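Local atomic coordinates of putative polyphosphate kinase 2 family protein (Arthrobacter aurescens, PDB entry 3RHF), a protein that probably acts as a polyphosphate kinase of the PPK2 family, transferring phosphate groups between polyphosphate and nucleotides on a P-loop NTPase fold. Residues K195-R200 against W208-G213; L78-M83 against G90-V95; M185-K190 against D223-Y228. One frame throughout, in Å; residues are numbered along the deposited sequence.

Interaction 1: residues K195-R200 against W208-G213. With PO4 (phosphate ion), chain H.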
# COMPACT_ATOMS: atom_id res chain seq x y z
N LYS A 195 2.69 -13.24 -26.07
CA LYS A 195 4.01 -12.65 -25.90
C LYS A 195 4.37 -12.55 -24.41
O LYS A 195 5.50 -12.80 -24.02
CB LYS A 195 4.01 -11.27 -26.56
CG LYS A 195 5.40 -10.68 -26.87
CD LYS A 195 5.35 -9.17 -27.24
CE LYS A 195 6.67 -8.36 -26.92
NZ LYS A 195 6.42 -6.85 -26.97
N ARG A 196 3.40 -12.21 -23.58
CA ARG A 196 3.66 -12.07 -22.17
C ARG A 196 3.86 -13.42 -21.45
O ARG A 196 4.76 -13.51 -20.61
CB ARG A 196 2.62 -11.16 -21.48
CG ARG A 196 2.79 -9.73 -21.92
CD ARG A 196 1.75 -8.78 -21.40
NE ARG A 196 1.84 -7.47 -22.05
CZ ARG A 196 1.18 -6.38 -21.65
NH1 ARG A 196 0.40 -6.41 -20.58
NH2 ARG A 196 1.26 -5.28 -22.33
N LEU A 197 3.06 -14.43 -21.77
CA LEU A 197 3.26 -15.74 -21.12
C LEU A 197 4.59 -16.33 -21.54
O LEU A 197 5.31 -16.92 -20.71
CB LEU A 197 2.14 -16.71 -21.45
CG LEU A 197 0.77 -16.40 -20.87
CD1 LEU A 197 -0.24 -17.29 -21.55
CD2 LEU A 197 0.75 -16.61 -19.36
N ILE A 198 4.96 -16.14 -22.80
CA ILE A 198 6.25 -16.60 -23.26
C ILE A 198 7.37 -15.93 -22.50
O ILE A 198 8.33 -16.57 -22.10
CB ILE A 198 6.45 -16.36 -24.76
CG1 ILE A 198 5.71 -17.41 -25.58
CG2 ILE A 198 7.94 -16.42 -25.13
CD1 ILE A 198 5.60 -17.02 -27.11
N ALA A 199 7.26 -14.61 -22.32
CA ALA A 199 8.25 -13.86 -21.53
C ALA A 199 8.35 -14.39 -20.08
O ALA A 199 9.44 -14.48 -19.52
CB ALA A 199 8.02 -12.37 -21.58
N ARG A 200 7.26 -14.84 -19.49
CA ARG A 200 7.41 -15.44 -18.16
C ARG A 200 8.23 -16.72 -18.18
O ARG A 200 9.07 -16.97 -17.29
CB ARG A 200 6.07 -15.72 -17.53
CG ARG A 200 5.28 -14.48 -17.39
CD ARG A 200 4.13 -14.68 -16.48
NE ARG A 200 3.45 -13.44 -16.16
CZ ARG A 200 2.23 -13.42 -15.65
NH1 ARG A 200 1.59 -14.57 -15.47
NH2 ARG A 200 1.64 -12.27 -15.35
N TRP A 208 8.06 -18.49 -11.18
CA TRP A 208 7.12 -18.62 -10.06
C TRP A 208 5.71 -18.09 -10.39
O TRP A 208 4.74 -18.52 -9.76
CB TRP A 208 7.64 -17.95 -8.80
CG TRP A 208 7.65 -16.49 -8.88
CD1 TRP A 208 8.64 -15.73 -9.36
CD2 TRP A 208 6.63 -15.60 -8.45
NE1 TRP A 208 8.32 -14.42 -9.27
CE2 TRP A 208 7.08 -14.30 -8.71
CE3 TRP A 208 5.36 -15.77 -7.89
CZ2 TRP A 208 6.32 -13.17 -8.43
CZ3 TRP A 208 4.60 -14.65 -7.61
CH2 TRP A 208 5.08 -13.36 -7.87
N LYS A 209 5.59 -17.18 -11.35
CA LYS A 209 4.28 -16.60 -11.67
C LYS A 209 3.54 -17.35 -12.75
O LYS A 209 2.38 -17.07 -12.95
CB LYS A 209 4.41 -15.17 -12.23
CG LYS A 209 4.84 -14.15 -11.28
CD LYS A 209 5.44 -12.90 -12.00
CE LYS A 209 4.56 -11.64 -11.86
NZ LYS A 209 5.37 -10.41 -12.09
N TYR A 210 4.20 -18.21 -13.51
CA TYR A 210 3.53 -18.79 -14.66
C TYR A 210 2.42 -19.74 -14.19
O TYR A 210 2.62 -20.52 -13.27
CB TYR A 210 4.49 -19.51 -15.61
CG TYR A 210 3.75 -20.22 -16.71
CD1 TYR A 210 3.44 -19.58 -17.89
CD2 TYR A 210 3.28 -21.51 -16.53
CE1 TYR A 210 2.71 -20.19 -18.87
CE2 TYR A 210 2.57 -22.13 -17.50
CZ TYR A 210 2.28 -21.48 -18.68
OH TYR A 210 1.57 -22.18 -19.67
N SER A 211 1.25 -19.65 -14.80
CA SER A 211 0.15 -20.53 -14.43
C SER A 211 -0.41 -21.21 -15.67
O SER A 211 -0.79 -20.55 -16.64
CB SER A 211 -0.95 -19.74 -13.75
OG SER A 211 -1.97 -20.63 -13.35
N ARG A 212 -0.45 -22.54 -15.64
CA ARG A 212 -1.06 -23.29 -16.72
C ARG A 212 -2.48 -22.80 -16.97
O ARG A 212 -2.93 -22.76 -18.11
CB ARG A 212 -1.10 -24.78 -16.39
CG ARG A 212 -2.10 -25.62 -17.24
CD ARG A 212 -1.70 -25.72 -18.73
NE ARG A 212 -0.45 -26.46 -18.90
CZ ARG A 212 -0.32 -27.79 -18.82
NH1 ARG A 212 -1.38 -28.56 -18.58
NH2 ARG A 212 0.87 -28.35 -18.98
N GLY A 213 -3.19 -22.44 -15.89
CA GLY A 213 -4.52 -21.87 -15.98
C GLY A 213 -4.68 -20.73 -16.98
O GLY A 213 -5.77 -20.56 -17.56
P PO4 H . 5.00 -9.67 -15.40
O1 PO4 H . 5.00 -11.09 -15.98
O2 PO4 H . 6.11 -9.61 -14.37
O3 PO4 H . 5.39 -8.60 -16.41
O4 PO4 H . 3.59 -9.36 -14.87
O HOH W 1 0.93 -17.13 -16.16
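Leu197 and Arg200, three residues apart on helix 190-202, face Lys209 and Tyr210 in the loop before helix 212-218, with Arg200 CA 6.2 Å from Tyr210 CA. With its CG beside the backbone N (chi1 -60°) and the chain extended from there, Arg200 carries NE out to a phosphate ion. The ion sits at the edge of the guanidinium, in its plane, and Arg200 NE donates to phosphate O1 over 2.8 Å, at an N-H...O angle of 159°. Lys209 CB lies over one face of the same group, offset toward the rim. The Lys209 chain bends at chi3 (112°), and its NZ hydrogen-bonds phosphate O2 at a short 2.5 Å, a length to be read with caution. Arg200 NH1 comes within 3.6 Å of Lys209 O, not a hydrogen bond, and has a long, weak ion pair with Asp214. A water bridges the two segments, accepting from Ser211 N at 2.9 Å and, weakly, from Arg200 NH1.

The apolar part is a single touch. Leu197 CD2 meets Tyr210 CE1 at 4.1 Å, the side chains crossing at about a right angle. Tyr210 OH is hydrogen-bonded to Glu282 of the second subunit, and Val286 of that subunit packs on both side chains.

No direct hydrogen bond joins the segments; Arg200 and Lys209 share an anion. It probably came from the crystallisation liquor, yet is consistent with a site favouring phosphate groups.

Interaction 2: residues L78-M83 against G90-V95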
# COMPACT_ATOMS: atom_id res chain seq x y z
N LEU A 78 -11.81 2.75 -7.53
CA LEU A 78 -11.23 2.31 -8.75
C LEU A 78 -11.46 0.83 -8.90
O LEU A 78 -11.03 0.05 -8.02
CB LEU A 78 -9.75 2.60 -8.73
CG LEU A 78 -8.89 2.20 -9.94
CD1 LEU A 78 -9.26 3.02 -11.21
CD2 LEU A 78 -7.42 2.38 -9.61
N ILE A 79 -12.14 0.44 -9.99
CA ILE A 79 -12.35 -0.94 -10.37
C ILE A 79 -11.52 -1.28 -11.60
O ILE A 79 -11.74 -0.72 -12.68
CB ILE A 79 -13.87 -1.29 -10.72
CG1 ILE A 79 -14.78 -1.03 -9.51
CG2 ILE A 79 -13.99 -2.73 -11.08
CD1 ILE A 79 -16.26 -1.16 -9.74
N LEU A 80 -10.63 -2.26 -11.43
CA LEU A 80 -9.88 -2.83 -12.55
C LEU A 80 -10.31 -4.24 -12.94
O LEU A 80 -10.33 -5.12 -12.11
CB LEU A 80 -8.43 -2.88 -12.24
CG LEU A 80 -7.87 -1.49 -12.08
CD1 LEU A 80 -6.60 -1.61 -11.23
CD2 LEU A 80 -7.61 -0.86 -13.44
N GLN A 81 -10.62 -4.42 -14.22
CA GLN A 81 -10.77 -5.77 -14.81
C GLN A 81 -9.85 -5.89 -15.99
O GLN A 81 -9.63 -4.91 -16.73
CB GLN A 81 -12.19 -5.98 -15.29
CG GLN A 81 -13.27 -5.97 -14.19
CD GLN A 81 -13.32 -7.25 -13.46
OE1 GLN A 81 -13.77 -7.30 -12.33
NE2 GLN A 81 -12.86 -8.30 -14.08
N ALA A 82 -9.32 -7.10 -16.17
CA ALA A 82 -8.49 -7.43 -17.32
C ALA A 82 -8.15 -8.91 -17.34
O ALA A 82 -8.17 -9.55 -16.32
CB ALA A 82 -7.22 -6.62 -17.32
N MSE A 83 -7.80 -9.43 -18.51
CA MSE A 83 -7.28 -10.78 -18.65
C MSE A 83 -5.90 -10.86 -18.00
O MSE A 83 -5.21 -9.83 -17.83
CB MSE A 83 -7.15 -11.11 -20.15
CG MSE A 83 -8.45 -10.97 -20.95
SE MSE A 83 -9.90 -12.18 -20.35
CE MSE A 83 -8.97 -13.91 -20.56
N GLY A 90 0.35 -4.63 -11.62
CA GLY A 90 1.31 -3.56 -11.71
C GLY A 90 0.67 -2.20 -11.63
O GLY A 90 1.23 -1.28 -11.05
N ILE A 91 -0.46 -2.02 -12.25
CA ILE A 91 -1.12 -0.74 -12.15
C ILE A 91 -1.58 -0.47 -10.71
O ILE A 91 -1.37 0.65 -10.20
CB ILE A 91 -2.30 -0.59 -13.17
CG1 ILE A 91 -1.73 -0.72 -14.60
CG2 ILE A 91 -3.02 0.72 -13.02
CD1 ILE A 91 -2.18 0.34 -15.55
N VAL A 92 -2.17 -1.49 -10.05
CA VAL A 92 -2.64 -1.36 -8.72
C VAL A 92 -1.51 -0.95 -7.86
O VAL A 92 -1.59 0.06 -7.13
CB VAL A 92 -3.21 -2.70 -8.17
CG1 VAL A 92 -3.26 -2.64 -6.62
CG2 VAL A 92 -4.58 -3.01 -8.77
N SER A 93 -0.40 -1.67 -7.99
CA SER A 93 0.79 -1.36 -7.22
C SER A 93 1.28 0.02 -7.47
O SER A 93 1.82 0.68 -6.57
CB SER A 93 1.92 -2.31 -7.61
OG SER A 93 3.09 -2.10 -6.86
N HIS A 94 1.20 0.48 -8.70
CA HIS A 94 1.74 1.80 -8.92
C HIS A 94 0.84 2.90 -8.27
O HIS A 94 1.33 3.81 -7.57
CB HIS A 94 2.00 2.09 -10.40
CG HIS A 94 2.78 3.33 -10.58
ND1 HIS A 94 2.18 4.58 -10.58
CD2 HIS A 94 4.12 3.55 -10.60
CE1 HIS A 94 3.13 5.51 -10.65
NE2 HIS A 94 4.31 4.92 -10.65
N VAL A 95 -0.46 2.79 -8.51
CA VAL A 95 -1.44 3.75 -8.03
C VAL A 95 -1.44 3.78 -6.51
O VAL A 95 -1.37 4.81 -5.89
CB VAL A 95 -2.85 3.37 -8.52
CG1 VAL A 95 -3.86 4.28 -7.87
CG2 VAL A 95 -2.95 3.43 -10.07
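Strand 75-82 and helix 88-98 flank what is probably the phosphate-binding loop of a P-loop NTPase fold, and Leu80 and Leu78 on the strand pack against Val92 and Val95 on the helix. The main touch is between methyl groups. Leu80 CD1 reaches Val92 CG2 at 3.5 Å, a close approach for two methyls. The two side chains cross obliquely. Leu80 sends its CG to the side of the backbone N (chi1 -64°), and CD1 goes on to the helix. On Val92 the touching branch is the one beside the backbone N; CG1 stands anti to that N. The backbones stay well apart, with Leu80 CA 8.3 Å from Val92 CA.

The intervening loop runs into the Gly-Lys pair of a Walker A-like sequence, as expected between the first strand of the fold and the helix after it. The lysine, Lys88, opens that helix. Its NZ donates to Ala82 O, a polar link at the loop end of the strand, well away from the Leu80-Val92 touch.

The second contact is looser. Leu78 CD2 is 4.4 Å from Val95 CG1. Leu78 and Leu80 are two residues apart and point from the same side of the strand. Val92 and Val95 are three apart, about one helical turn. Leu261 of helix 250-266 touches both Leu78 and Val95. Ile91 also points toward the strand and packs on Ala253 and Val257 of helix 250-266. Leu57 of helix 43-69 packs on Val95, and Val184 of the neighbouring strand 179-187 packs on Leu80.

Interaction 3: residues M185-K190 against D223-Y228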
# COMPACT_ATOMS: atom_id res chain seq x y z
N MSE A 185 -11.16 -1.09 -17.81
CA MSE A 185 -10.79 -2.40 -18.38
C MSE A 185 -9.52 -2.27 -19.16
O MSE A 185 -9.42 -1.48 -20.09
CB MSE A 185 -11.90 -2.96 -19.23
CG MSE A 185 -11.64 -4.44 -19.63
SE MSE A 185 -11.30 -4.60 -21.58
CE MSE A 185 -11.22 -6.60 -21.73
N LEU A 186 -8.52 -3.02 -18.75
CA LEU A 186 -7.25 -3.04 -19.47
C LEU A 186 -7.30 -4.05 -20.61
O LEU A 186 -7.39 -5.24 -20.36
CB LEU A 186 -6.08 -3.41 -18.54
CG LEU A 186 -5.91 -2.58 -17.30
CD1 LEU A 186 -4.79 -3.21 -16.54
CD2 LEU A 186 -5.65 -1.13 -17.68
N ASN A 187 -7.19 -3.58 -21.84
CA ASN A 187 -7.43 -4.40 -23.01
C ASN A 187 -6.08 -4.72 -23.74
O ASN A 187 -5.37 -3.83 -24.26
CB ASN A 187 -8.40 -3.63 -23.89
CG ASN A 187 -8.85 -4.39 -25.11
OD1 ASN A 187 -9.25 -5.56 -25.05
ND2 ASN A 187 -8.88 -3.69 -26.22
N ILE A 188 -5.71 -5.98 -23.73
CA ILE A 188 -4.58 -6.41 -24.53
C ILE A 188 -5.08 -7.35 -25.60
O ILE A 188 -6.14 -7.98 -25.44
CB ILE A 188 -3.45 -7.06 -23.71
CG1 ILE A 188 -3.95 -8.34 -22.99
CG2 ILE A 188 -2.86 -6.01 -22.74
CD1 ILE A 188 -2.89 -9.05 -22.16
N SER A 189 -4.33 -7.41 -26.69
CA SER A 189 -4.63 -8.32 -27.79
C SER A 189 -4.30 -9.76 -27.41
O SER A 189 -3.43 -10.00 -26.56
CB SER A 189 -3.84 -7.94 -29.03
OG SER A 189 -2.48 -8.23 -28.84
N LYS A 190 -5.01 -10.72 -28.00
CA LYS A 190 -4.69 -12.16 -27.80
C LYS A 190 -3.21 -12.48 -28.06
O LYS A 190 -2.62 -13.28 -27.35
CB LYS A 190 -5.60 -13.09 -28.63
CG LYS A 190 -5.62 -14.58 -28.15
CD LYS A 190 -6.26 -15.51 -29.18
CE LYS A 190 -6.47 -16.96 -28.65
NZ LYS A 190 -7.26 -17.90 -29.55
N ASP A 223 -14.81 -15.76 -26.19
CA ASP A 223 -15.98 -15.81 -25.31
C ASP A 223 -15.83 -14.69 -24.23
O ASP A 223 -16.76 -13.88 -24.00
CB ASP A 223 -16.12 -17.20 -24.63
CG ASP A 223 -16.44 -18.37 -25.62
OD1 ASP A 223 -17.35 -18.23 -26.46
OD2 ASP A 223 -15.78 -19.46 -25.54
N TYR A 224 -14.64 -14.62 -23.62
CA TYR A 224 -14.31 -13.52 -22.72
C TYR A 224 -14.47 -12.17 -23.37
O TYR A 224 -15.05 -11.32 -22.77
CB TYR A 224 -12.91 -13.66 -22.17
CG TYR A 224 -12.77 -14.58 -20.99
CD1 TYR A 224 -13.15 -14.18 -19.70
CD2 TYR A 224 -12.21 -15.83 -21.14
CE1 TYR A 224 -12.99 -15.06 -18.59
CE2 TYR A 224 -12.05 -16.68 -20.07
CZ TYR A 224 -12.43 -16.30 -18.80
OH TYR A 224 -12.21 -17.20 -17.78
N MSE A 225 -13.95 -11.93 -24.56
CA MSE A 225 -14.20 -10.64 -25.19
C MSE A 225 -15.69 -10.32 -25.36
O MSE A 225 -16.10 -9.16 -25.27
CB MSE A 225 -13.57 -10.53 -26.57
CG MSE A 225 -12.02 -10.44 -26.61
SE MSE A 225 -11.13 -9.25 -25.30
CE MSE A 225 -10.96 -10.49 -23.78
N ASP A 226 -16.49 -11.36 -25.63
CA ASP A 226 -17.95 -11.21 -25.79
C ASP A 226 -18.60 -10.84 -24.42
O ASP A 226 -19.46 -9.95 -24.32
CB ASP A 226 -18.57 -12.47 -26.45
CG ASP A 226 -20.03 -12.27 -26.83
OD1 ASP A 226 -20.31 -11.38 -27.66
OD2 ASP A 226 -20.92 -12.99 -26.29
N ALA A 227 -18.16 -11.54 -23.38
CA ALA A 227 -18.65 -11.30 -22.04
C ALA A 227 -18.42 -9.85 -21.65
O ALA A 227 -19.30 -9.19 -21.10
CB ALA A 227 -17.95 -12.22 -21.07
N TYR A 228 -17.22 -9.36 -21.94
CA TYR A 228 -16.87 -8.01 -21.60
C TYR A 228 -17.77 -7.06 -22.35
O TYR A 228 -18.33 -6.13 -21.77
CB TYR A 228 -15.38 -7.72 -21.91
CG TYR A 228 -14.48 -8.01 -20.71
CD1 TYR A 228 -14.45 -7.15 -19.62
CD2 TYR A 228 -13.70 -9.16 -20.65
CE1 TYR A 228 -13.67 -7.42 -18.53
CE2 TYR A 228 -12.90 -9.43 -19.53
CZ TYR A 228 -12.91 -8.55 -18.47
OH TYR A 228 -12.15 -8.78 -17.33
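Met185 on strand 179-187 lies over the ring of Tyr228 on helix 221-235, and Met225, one turn earlier on the helix, comes in beside it. Met185 and Met225 are both selenomethionines. The short strand and helix segments lie at 144° between their N-to-C directions, antiparallel but well skewed, with their axes 12.0 Å apart. Long side chains have to bridge that distance.

The aromatic contact is the main one. Met185 CE stands over the centre of the Tyr228 ring, 3.7 Å from its centroid and 11° off the ring normal. This is a CH-pi contact. The selenium is farther off, with Met185 SE 4.8 Å from the Tyr228 centroid, also above the face, as in a Met-aromatic pair. The chain gets there by leaving the strand with CG anti to the backbone N (chi1 -170°) and bending at the next bond. Met185 CG meets the rim of the ring, 3.8 Å from Tyr228 CE1.

Apolar packing comes next. Met185 CE and Met225 CE are 4.4 Å apart, the Met225 chain folding at chi2 and chi3. Phe232 and Trp242 also pack on Met185.

Polar atoms play a small part. Asn187 OD1 comes within 4.1 Å of Met225 SE, too far to count as a bond. Tyr228 OH has a weak hydrogen bond with Gln81 NE2 on the adjacent strand 75-82. Ser189, at the N-cap of helix 190-202, bonds Glu192 N through its OG.

No hydrogen bond crosses between strand and helix here. The union rests mainly on dispersion and on the Met185 methyl set against the pi cloud of a buried tyrosine. The more distant, polarisable selenium may add a little.

In the fold
From the N terminus, interaction 2 comes first. It closes the short loop between strand 75-82 and helix 88-98 before either of the others opens. Interaction 3 then opens on strand 179-187 and closes a much longer loop on helix 221-235. Interaction 1 falls within that loop, joining helix 190-202 to the loop leading into helix 212-218. Strands 75-82 and 179-187 are neighbours in the five-stranded parallel sheet, so interactions 2 and 3 meet there, with Gln81 O 3.0 Å from Leu186 N, a probable hydrogen bond. Arg196 packs on Ile188 where interactions 1 and 3 touch. Interactions 1 and 2 do not touch; their nearest atoms are about 7 Å apart.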